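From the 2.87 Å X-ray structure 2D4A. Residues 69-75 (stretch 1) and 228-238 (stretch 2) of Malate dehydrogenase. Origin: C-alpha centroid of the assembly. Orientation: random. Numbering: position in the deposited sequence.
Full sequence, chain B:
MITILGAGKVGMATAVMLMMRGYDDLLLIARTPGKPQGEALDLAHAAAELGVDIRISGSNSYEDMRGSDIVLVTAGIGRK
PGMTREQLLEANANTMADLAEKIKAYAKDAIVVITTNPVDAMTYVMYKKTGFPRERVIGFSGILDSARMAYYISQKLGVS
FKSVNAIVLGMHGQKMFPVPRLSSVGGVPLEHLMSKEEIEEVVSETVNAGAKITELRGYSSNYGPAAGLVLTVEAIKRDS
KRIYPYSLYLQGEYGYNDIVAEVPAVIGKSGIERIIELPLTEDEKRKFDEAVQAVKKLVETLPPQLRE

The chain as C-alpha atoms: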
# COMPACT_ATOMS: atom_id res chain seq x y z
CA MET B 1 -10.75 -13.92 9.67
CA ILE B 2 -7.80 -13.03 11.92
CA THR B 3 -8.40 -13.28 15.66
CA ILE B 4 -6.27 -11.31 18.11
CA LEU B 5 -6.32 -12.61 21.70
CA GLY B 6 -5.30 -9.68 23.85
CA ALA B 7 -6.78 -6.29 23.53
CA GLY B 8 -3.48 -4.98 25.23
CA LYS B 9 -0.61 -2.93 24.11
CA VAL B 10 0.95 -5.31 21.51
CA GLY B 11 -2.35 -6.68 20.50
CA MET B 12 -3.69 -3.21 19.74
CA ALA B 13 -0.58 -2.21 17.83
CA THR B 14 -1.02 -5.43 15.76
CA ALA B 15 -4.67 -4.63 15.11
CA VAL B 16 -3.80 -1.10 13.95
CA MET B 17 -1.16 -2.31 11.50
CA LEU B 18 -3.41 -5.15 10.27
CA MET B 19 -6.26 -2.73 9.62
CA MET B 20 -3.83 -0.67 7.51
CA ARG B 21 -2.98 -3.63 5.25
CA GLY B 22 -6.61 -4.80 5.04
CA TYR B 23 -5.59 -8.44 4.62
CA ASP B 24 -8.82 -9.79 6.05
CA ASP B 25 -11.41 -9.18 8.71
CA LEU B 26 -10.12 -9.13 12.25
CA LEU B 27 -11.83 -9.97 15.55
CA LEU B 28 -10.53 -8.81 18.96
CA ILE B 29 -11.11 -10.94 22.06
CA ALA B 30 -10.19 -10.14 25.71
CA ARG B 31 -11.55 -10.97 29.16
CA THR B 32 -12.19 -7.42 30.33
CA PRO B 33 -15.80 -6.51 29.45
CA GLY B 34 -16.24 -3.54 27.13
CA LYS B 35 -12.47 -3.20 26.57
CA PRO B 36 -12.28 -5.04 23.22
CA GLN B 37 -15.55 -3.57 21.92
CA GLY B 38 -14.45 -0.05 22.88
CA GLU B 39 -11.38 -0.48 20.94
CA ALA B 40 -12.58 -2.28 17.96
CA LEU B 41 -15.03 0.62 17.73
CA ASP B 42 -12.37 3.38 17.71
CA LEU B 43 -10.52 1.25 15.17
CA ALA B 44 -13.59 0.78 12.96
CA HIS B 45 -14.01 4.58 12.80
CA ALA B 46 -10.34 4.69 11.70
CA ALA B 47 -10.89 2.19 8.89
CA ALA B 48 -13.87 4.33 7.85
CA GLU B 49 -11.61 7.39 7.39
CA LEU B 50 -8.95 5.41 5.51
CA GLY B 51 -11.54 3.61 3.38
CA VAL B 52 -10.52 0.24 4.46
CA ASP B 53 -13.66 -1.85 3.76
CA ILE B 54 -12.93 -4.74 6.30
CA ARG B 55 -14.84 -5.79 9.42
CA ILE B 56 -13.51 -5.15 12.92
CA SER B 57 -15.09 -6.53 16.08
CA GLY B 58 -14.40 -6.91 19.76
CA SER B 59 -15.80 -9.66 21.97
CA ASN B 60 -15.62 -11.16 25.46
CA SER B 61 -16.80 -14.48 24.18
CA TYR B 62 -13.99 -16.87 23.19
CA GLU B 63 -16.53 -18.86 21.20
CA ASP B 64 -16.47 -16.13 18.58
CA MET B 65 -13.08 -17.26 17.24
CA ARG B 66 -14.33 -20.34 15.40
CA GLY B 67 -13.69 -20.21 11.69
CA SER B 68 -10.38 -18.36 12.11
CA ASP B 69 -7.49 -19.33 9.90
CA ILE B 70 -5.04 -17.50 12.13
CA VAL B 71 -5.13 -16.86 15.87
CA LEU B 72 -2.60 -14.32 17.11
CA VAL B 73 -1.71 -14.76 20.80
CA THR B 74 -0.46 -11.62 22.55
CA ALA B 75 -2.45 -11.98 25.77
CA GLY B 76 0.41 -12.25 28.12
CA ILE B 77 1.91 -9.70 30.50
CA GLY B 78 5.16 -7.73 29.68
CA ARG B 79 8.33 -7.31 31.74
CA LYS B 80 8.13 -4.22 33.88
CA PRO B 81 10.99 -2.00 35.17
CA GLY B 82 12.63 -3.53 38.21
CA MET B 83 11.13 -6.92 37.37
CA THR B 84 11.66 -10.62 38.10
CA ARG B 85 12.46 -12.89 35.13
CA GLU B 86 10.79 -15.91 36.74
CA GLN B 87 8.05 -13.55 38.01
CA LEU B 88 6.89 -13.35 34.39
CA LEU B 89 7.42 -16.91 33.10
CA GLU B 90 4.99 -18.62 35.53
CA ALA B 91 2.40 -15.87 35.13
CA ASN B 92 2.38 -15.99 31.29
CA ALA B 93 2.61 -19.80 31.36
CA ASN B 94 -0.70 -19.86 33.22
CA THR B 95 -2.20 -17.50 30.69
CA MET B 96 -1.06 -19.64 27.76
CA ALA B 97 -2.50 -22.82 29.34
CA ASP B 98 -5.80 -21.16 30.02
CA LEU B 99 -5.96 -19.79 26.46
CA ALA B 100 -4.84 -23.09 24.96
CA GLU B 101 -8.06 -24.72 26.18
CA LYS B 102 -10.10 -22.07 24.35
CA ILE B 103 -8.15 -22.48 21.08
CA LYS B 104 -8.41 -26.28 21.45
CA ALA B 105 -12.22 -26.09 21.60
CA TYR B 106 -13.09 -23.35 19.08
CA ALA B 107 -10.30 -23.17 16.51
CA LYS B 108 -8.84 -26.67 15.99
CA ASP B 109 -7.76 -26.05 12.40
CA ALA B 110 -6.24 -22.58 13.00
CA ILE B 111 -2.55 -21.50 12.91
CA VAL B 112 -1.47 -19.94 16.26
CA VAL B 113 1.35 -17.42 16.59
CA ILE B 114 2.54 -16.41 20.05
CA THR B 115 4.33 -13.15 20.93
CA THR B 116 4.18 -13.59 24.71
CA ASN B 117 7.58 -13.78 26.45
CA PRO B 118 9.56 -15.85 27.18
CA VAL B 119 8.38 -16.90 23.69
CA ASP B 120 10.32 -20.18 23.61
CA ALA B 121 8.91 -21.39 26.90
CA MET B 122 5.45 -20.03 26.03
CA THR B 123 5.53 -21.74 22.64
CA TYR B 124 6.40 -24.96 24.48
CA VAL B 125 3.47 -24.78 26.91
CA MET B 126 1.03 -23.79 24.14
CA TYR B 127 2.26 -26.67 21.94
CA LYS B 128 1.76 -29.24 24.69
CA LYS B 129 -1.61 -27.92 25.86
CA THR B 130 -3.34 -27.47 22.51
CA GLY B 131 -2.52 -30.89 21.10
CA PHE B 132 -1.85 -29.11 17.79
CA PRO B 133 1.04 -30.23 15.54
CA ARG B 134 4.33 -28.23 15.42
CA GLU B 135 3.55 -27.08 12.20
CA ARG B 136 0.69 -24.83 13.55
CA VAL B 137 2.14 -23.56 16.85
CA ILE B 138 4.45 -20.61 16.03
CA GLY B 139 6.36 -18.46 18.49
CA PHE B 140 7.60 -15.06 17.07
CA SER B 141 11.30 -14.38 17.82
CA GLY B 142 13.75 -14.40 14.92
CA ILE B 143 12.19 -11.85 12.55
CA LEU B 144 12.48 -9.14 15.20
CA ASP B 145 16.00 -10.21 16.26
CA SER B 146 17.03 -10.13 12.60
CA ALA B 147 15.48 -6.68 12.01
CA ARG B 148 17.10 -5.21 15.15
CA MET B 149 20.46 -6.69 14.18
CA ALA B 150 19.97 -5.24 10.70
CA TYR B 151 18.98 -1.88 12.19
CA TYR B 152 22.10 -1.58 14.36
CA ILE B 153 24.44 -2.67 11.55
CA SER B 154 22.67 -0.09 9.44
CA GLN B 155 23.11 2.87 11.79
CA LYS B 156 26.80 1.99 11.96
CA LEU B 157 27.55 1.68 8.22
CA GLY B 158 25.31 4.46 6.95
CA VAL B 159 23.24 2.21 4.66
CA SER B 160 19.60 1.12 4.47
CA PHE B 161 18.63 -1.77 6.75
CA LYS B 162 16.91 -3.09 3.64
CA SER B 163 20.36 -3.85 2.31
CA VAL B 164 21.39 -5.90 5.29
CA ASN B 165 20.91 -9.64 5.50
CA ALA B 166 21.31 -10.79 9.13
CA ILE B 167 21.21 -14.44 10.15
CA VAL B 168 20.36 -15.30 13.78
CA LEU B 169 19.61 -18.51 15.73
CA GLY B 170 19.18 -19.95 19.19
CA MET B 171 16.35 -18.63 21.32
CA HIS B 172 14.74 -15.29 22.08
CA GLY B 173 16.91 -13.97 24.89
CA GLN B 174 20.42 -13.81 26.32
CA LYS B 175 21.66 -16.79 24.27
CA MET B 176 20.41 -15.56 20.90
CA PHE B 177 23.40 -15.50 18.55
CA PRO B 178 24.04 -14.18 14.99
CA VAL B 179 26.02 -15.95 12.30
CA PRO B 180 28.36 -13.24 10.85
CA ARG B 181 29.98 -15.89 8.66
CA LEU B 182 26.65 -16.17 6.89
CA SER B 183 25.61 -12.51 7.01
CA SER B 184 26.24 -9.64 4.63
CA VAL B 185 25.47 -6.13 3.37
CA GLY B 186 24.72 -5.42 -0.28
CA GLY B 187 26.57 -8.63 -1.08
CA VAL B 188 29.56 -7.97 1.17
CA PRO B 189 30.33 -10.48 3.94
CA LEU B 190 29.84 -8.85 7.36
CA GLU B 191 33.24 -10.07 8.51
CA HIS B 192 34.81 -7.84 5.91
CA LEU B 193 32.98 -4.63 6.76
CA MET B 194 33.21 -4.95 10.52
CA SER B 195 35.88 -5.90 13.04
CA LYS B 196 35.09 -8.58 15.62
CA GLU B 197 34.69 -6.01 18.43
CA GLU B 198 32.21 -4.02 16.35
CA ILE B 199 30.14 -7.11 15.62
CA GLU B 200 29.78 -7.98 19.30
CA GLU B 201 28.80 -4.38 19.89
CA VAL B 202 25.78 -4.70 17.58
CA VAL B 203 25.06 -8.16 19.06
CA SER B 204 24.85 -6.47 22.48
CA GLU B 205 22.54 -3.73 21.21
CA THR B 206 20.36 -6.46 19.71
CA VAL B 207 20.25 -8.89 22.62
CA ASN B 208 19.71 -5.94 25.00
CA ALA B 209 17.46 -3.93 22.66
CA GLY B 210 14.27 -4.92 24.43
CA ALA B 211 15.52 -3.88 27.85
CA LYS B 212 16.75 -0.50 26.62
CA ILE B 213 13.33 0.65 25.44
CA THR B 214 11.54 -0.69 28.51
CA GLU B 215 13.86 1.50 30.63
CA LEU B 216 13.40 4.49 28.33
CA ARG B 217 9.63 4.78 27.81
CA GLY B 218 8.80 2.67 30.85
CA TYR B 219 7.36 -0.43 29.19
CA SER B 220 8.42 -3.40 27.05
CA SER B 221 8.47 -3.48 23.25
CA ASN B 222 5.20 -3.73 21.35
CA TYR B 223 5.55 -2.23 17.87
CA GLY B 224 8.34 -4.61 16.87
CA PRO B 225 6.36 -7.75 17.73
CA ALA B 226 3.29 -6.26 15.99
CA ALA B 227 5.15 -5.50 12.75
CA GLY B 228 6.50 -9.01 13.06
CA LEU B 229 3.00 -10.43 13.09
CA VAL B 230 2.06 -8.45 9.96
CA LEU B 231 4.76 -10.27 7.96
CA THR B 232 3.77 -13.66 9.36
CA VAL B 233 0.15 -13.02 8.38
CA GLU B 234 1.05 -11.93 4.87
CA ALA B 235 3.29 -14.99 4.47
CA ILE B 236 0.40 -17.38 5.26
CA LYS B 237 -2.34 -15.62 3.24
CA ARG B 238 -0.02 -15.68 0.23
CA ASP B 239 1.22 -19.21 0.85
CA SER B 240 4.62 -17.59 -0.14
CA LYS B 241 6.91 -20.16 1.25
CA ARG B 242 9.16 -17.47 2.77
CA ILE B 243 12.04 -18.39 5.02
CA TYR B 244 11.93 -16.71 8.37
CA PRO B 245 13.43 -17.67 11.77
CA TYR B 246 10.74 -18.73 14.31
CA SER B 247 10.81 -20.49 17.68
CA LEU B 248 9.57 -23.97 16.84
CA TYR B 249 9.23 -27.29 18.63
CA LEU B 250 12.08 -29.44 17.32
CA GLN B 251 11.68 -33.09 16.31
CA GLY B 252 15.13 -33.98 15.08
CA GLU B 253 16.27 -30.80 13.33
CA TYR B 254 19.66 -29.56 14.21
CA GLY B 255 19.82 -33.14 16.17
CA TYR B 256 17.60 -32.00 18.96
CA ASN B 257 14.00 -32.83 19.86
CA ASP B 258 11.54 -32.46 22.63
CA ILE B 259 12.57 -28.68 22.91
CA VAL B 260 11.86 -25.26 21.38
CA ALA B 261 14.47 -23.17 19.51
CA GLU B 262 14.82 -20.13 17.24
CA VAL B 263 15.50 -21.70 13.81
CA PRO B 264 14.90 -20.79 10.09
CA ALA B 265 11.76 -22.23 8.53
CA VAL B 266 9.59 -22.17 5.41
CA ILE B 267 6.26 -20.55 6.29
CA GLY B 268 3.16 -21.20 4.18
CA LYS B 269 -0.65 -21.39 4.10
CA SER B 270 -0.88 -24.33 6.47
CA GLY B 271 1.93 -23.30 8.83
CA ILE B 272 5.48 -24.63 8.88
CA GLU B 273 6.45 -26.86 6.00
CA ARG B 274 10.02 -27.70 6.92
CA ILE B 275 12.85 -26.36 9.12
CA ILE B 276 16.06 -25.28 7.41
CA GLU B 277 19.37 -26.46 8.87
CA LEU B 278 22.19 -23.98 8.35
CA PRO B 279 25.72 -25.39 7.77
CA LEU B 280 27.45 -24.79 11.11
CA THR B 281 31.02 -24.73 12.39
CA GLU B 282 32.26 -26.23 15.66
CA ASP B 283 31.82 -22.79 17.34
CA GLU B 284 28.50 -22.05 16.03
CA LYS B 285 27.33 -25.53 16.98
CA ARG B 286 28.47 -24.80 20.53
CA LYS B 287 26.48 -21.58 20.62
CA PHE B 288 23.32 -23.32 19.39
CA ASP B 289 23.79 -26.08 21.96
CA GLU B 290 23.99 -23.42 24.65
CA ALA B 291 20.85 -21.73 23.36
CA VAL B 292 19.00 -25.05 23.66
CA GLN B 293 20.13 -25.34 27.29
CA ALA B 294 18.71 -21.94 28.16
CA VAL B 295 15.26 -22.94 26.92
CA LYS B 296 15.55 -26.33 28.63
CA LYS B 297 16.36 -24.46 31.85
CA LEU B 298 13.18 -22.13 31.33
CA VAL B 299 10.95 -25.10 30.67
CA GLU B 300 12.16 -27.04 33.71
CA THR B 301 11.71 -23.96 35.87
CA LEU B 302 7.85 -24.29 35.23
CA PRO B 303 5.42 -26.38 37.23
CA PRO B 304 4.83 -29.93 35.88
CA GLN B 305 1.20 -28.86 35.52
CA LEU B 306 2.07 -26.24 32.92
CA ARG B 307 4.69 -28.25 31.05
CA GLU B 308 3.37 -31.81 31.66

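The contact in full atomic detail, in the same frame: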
# COMPACT_ATOMS: atom_id res chain seq x y z
N ASP B 69 -8.61 -18.67 10.52
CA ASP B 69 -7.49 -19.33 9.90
C ASP B 69 -6.26 -19.11 10.77
O ASP B 69 -5.45 -20.00 10.98
CB ASP B 69 -7.27 -18.74 8.51
CG ASP B 69 -8.47 -18.90 7.61
OD1 ASP B 69 -9.49 -18.21 7.84
OD2 ASP B 69 -8.40 -19.74 6.67
N ILE B 70 -6.16 -17.89 11.30
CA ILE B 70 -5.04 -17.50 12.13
C ILE B 70 -5.49 -16.90 13.45
O ILE B 70 -6.39 -16.05 13.49
CB ILE B 70 -4.18 -16.46 11.41
CG1 ILE B 70 -3.82 -17.01 10.02
CG2 ILE B 70 -2.95 -16.12 12.25
CD1 ILE B 70 -3.18 -16.00 9.09
N VAL B 71 -4.86 -17.35 14.53
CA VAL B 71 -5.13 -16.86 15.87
C VAL B 71 -3.83 -16.29 16.41
O VAL B 71 -2.87 -17.02 16.62
CB VAL B 71 -5.60 -18.00 16.81
CG1 VAL B 71 -5.66 -17.48 18.24
CG2 VAL B 71 -6.96 -18.51 16.37
N LEU B 72 -3.79 -14.98 16.61
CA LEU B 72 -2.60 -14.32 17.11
C LEU B 72 -2.67 -14.16 18.63
O LEU B 72 -3.55 -13.46 19.14
CB LEU B 72 -2.43 -12.95 16.44
CG LEU B 72 -2.38 -12.89 14.90
CD1 LEU B 72 -2.19 -11.45 14.46
CD2 LEU B 72 -1.25 -13.76 14.37
N VAL B 73 -1.76 -14.82 19.34
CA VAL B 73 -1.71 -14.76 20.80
C VAL B 73 -0.70 -13.72 21.28
O VAL B 73 0.50 -13.80 21.01
CB VAL B 73 -1.37 -16.15 21.37
CG1 VAL B 73 -1.24 -16.09 22.89
CG2 VAL B 73 -2.46 -17.15 20.98
N THR B 74 -1.22 -12.75 22.02
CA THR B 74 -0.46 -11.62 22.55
C THR B 74 -0.94 -11.31 23.97
O THR B 74 -0.49 -10.35 24.60
CB THR B 74 -0.72 -10.39 21.70
OG1 THR B 74 -2.08 -9.98 21.87
CG2 THR B 74 -0.51 -10.70 20.22
N ALA B 75 -1.84 -12.14 24.46
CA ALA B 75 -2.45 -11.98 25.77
C ALA B 75 -1.55 -11.93 27.00
O ALA B 75 -2.03 -11.58 28.08
CB ALA B 75 -3.50 -13.06 25.97
N GLY B 228 6.07 -7.66 13.32
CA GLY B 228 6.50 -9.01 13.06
C GLY B 228 5.32 -9.88 12.70
O GLY B 228 5.42 -10.76 11.83
N LEU B 229 4.20 -9.64 13.37
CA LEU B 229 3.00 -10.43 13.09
C LEU B 229 2.43 -10.12 11.71
O LEU B 229 1.89 -11.01 11.04
CB LEU B 229 1.95 -10.21 14.17
CG LEU B 229 2.36 -10.80 15.53
CD1 LEU B 229 1.20 -10.67 16.50
CD2 LEU B 229 2.75 -12.27 15.37
N VAL B 230 2.56 -8.87 11.27
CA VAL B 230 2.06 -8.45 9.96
C VAL B 230 2.70 -9.31 8.86
O VAL B 230 2.01 -9.82 7.97
CB VAL B 230 2.36 -6.93 9.72
CG1 VAL B 230 1.95 -6.50 8.31
CG2 VAL B 230 1.63 -6.10 10.74
N LEU B 231 4.02 -9.47 8.93
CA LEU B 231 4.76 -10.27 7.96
C LEU B 231 4.26 -11.71 7.98
O LEU B 231 3.91 -12.29 6.94
CB LEU B 231 6.25 -10.25 8.27
CG LEU B 231 7.01 -8.96 7.99
CD1 LEU B 231 8.49 -9.22 8.17
CD2 LEU B 231 6.72 -8.47 6.58
N THR B 232 4.23 -12.29 9.17
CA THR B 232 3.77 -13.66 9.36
C THR B 232 2.40 -13.85 8.71
O THR B 232 2.18 -14.81 7.98
CB THR B 232 3.66 -13.97 10.85
OG1 THR B 232 4.94 -13.78 11.46
CG2 THR B 232 3.20 -15.40 11.07
N VAL B 233 1.49 -12.92 8.96
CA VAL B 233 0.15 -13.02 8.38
C VAL B 233 0.17 -12.97 6.86
O VAL B 233 -0.51 -13.75 6.18
CB VAL B 233 -0.79 -11.91 8.89
CG1 VAL B 233 -2.13 -11.99 8.14
CG2 VAL B 233 -1.02 -12.08 10.38
N GLU B 234 0.97 -12.05 6.32
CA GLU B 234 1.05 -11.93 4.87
C GLU B 234 1.65 -13.19 4.25
O GLU B 234 1.24 -13.62 3.18
CB GLU B 234 1.89 -10.71 4.52
CG GLU B 234 2.07 -10.50 3.04
CD GLU B 234 3.05 -9.39 2.77
OE1 GLU B 234 2.65 -8.21 2.92
OE2 GLU B 234 4.22 -9.69 2.43
N ALA B 235 2.62 -13.79 4.95
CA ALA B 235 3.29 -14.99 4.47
C ALA B 235 2.34 -16.18 4.32
O ALA B 235 2.47 -16.97 3.38
CB ALA B 235 4.44 -15.34 5.40
N ILE B 236 1.39 -16.29 5.24
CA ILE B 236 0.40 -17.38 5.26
C ILE B 236 -0.68 -17.17 4.18
O ILE B 236 -0.93 -18.05 3.35
CB ILE B 236 -0.27 -17.47 6.66
CG1 ILE B 236 0.82 -17.62 7.73
CG2 ILE B 236 -1.25 -18.64 6.71
CD1 ILE B 236 0.33 -17.41 9.18
N LYS B 237 -1.29 -15.99 4.20
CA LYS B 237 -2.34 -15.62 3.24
C LYS B 237 -1.87 -15.76 1.79
O LYS B 237 -2.67 -16.03 0.90
CB LYS B 237 -2.78 -14.17 3.47
CG LYS B 237 -3.56 -13.93 4.75
CD LYS B 237 -4.94 -14.56 4.67
CE LYS B 237 -5.70 -14.37 5.96
NZ LYS B 237 -7.11 -14.86 5.82
N ARG B 238 -0.57 -15.57 1.56
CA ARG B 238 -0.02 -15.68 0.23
C ARG B 238 0.57 -17.05 -0.04
O ARG B 238 0.96 -17.35 -1.17
CB ARG B 238 1.08 -14.63 -0.01
CG ARG B 238 0.59 -13.21 -0.24
CD ARG B 238 1.70 -12.34 -0.83
NE ARG B 238 1.27 -10.95 -0.97
CZ ARG B 238 2.08 -9.90 -0.93
NH1 ARG B 238 3.39 -10.06 -0.75
NH2 ARG B 238 1.58 -8.68 -1.04

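The packing of a helix against a β-strand often rests mainly on apolar side chains, and this segment of malate dehydrogenase is a compact example. Strand 70–73 and the helix through Leu229 to Ile236 run nearly antiparallel, at 166°, with their axes 10.8 Å apart at closest approach. No hydrogen bond crosses between the two stretches; the close contacts are between carbon atoms.

Alternation along the strand selects the apolar partners: Ile70 and Leu72 point toward the helix, whereas Val73 points away. On the helix, Leu229, Val233 and Ile236 follow the three-to-four-residue spacing that gathers side chains on one face. Ile70 CD1 reaches Ile236 CD1 at 3.8 Å and Val233 CG1 at 4.3 Å. Leu72 CD1 meets Val233 CG2 at 4.3 Å and, one turn earlier in the helix, Leu229 CD1 at 4.0 Å; Val233 thus touches both strand residues, each through a different methyl. Thr74 extends the apolar surface, its CG2 lying 4.1 Å from Leu229 CD1.

A pair of opposite charges lies beside the apolar contacts. The aliphatic part of Lys237 packs on Ile70 (CE to CD1, 4.3 Å), while Lys237 NZ lies 4.6 Å from Asp69 OD1, too far for a salt bridge.

Within the helix, backbone hydrogen bonds such as Val233 N to Leu229 O (2.9 Å) accompany this spacing.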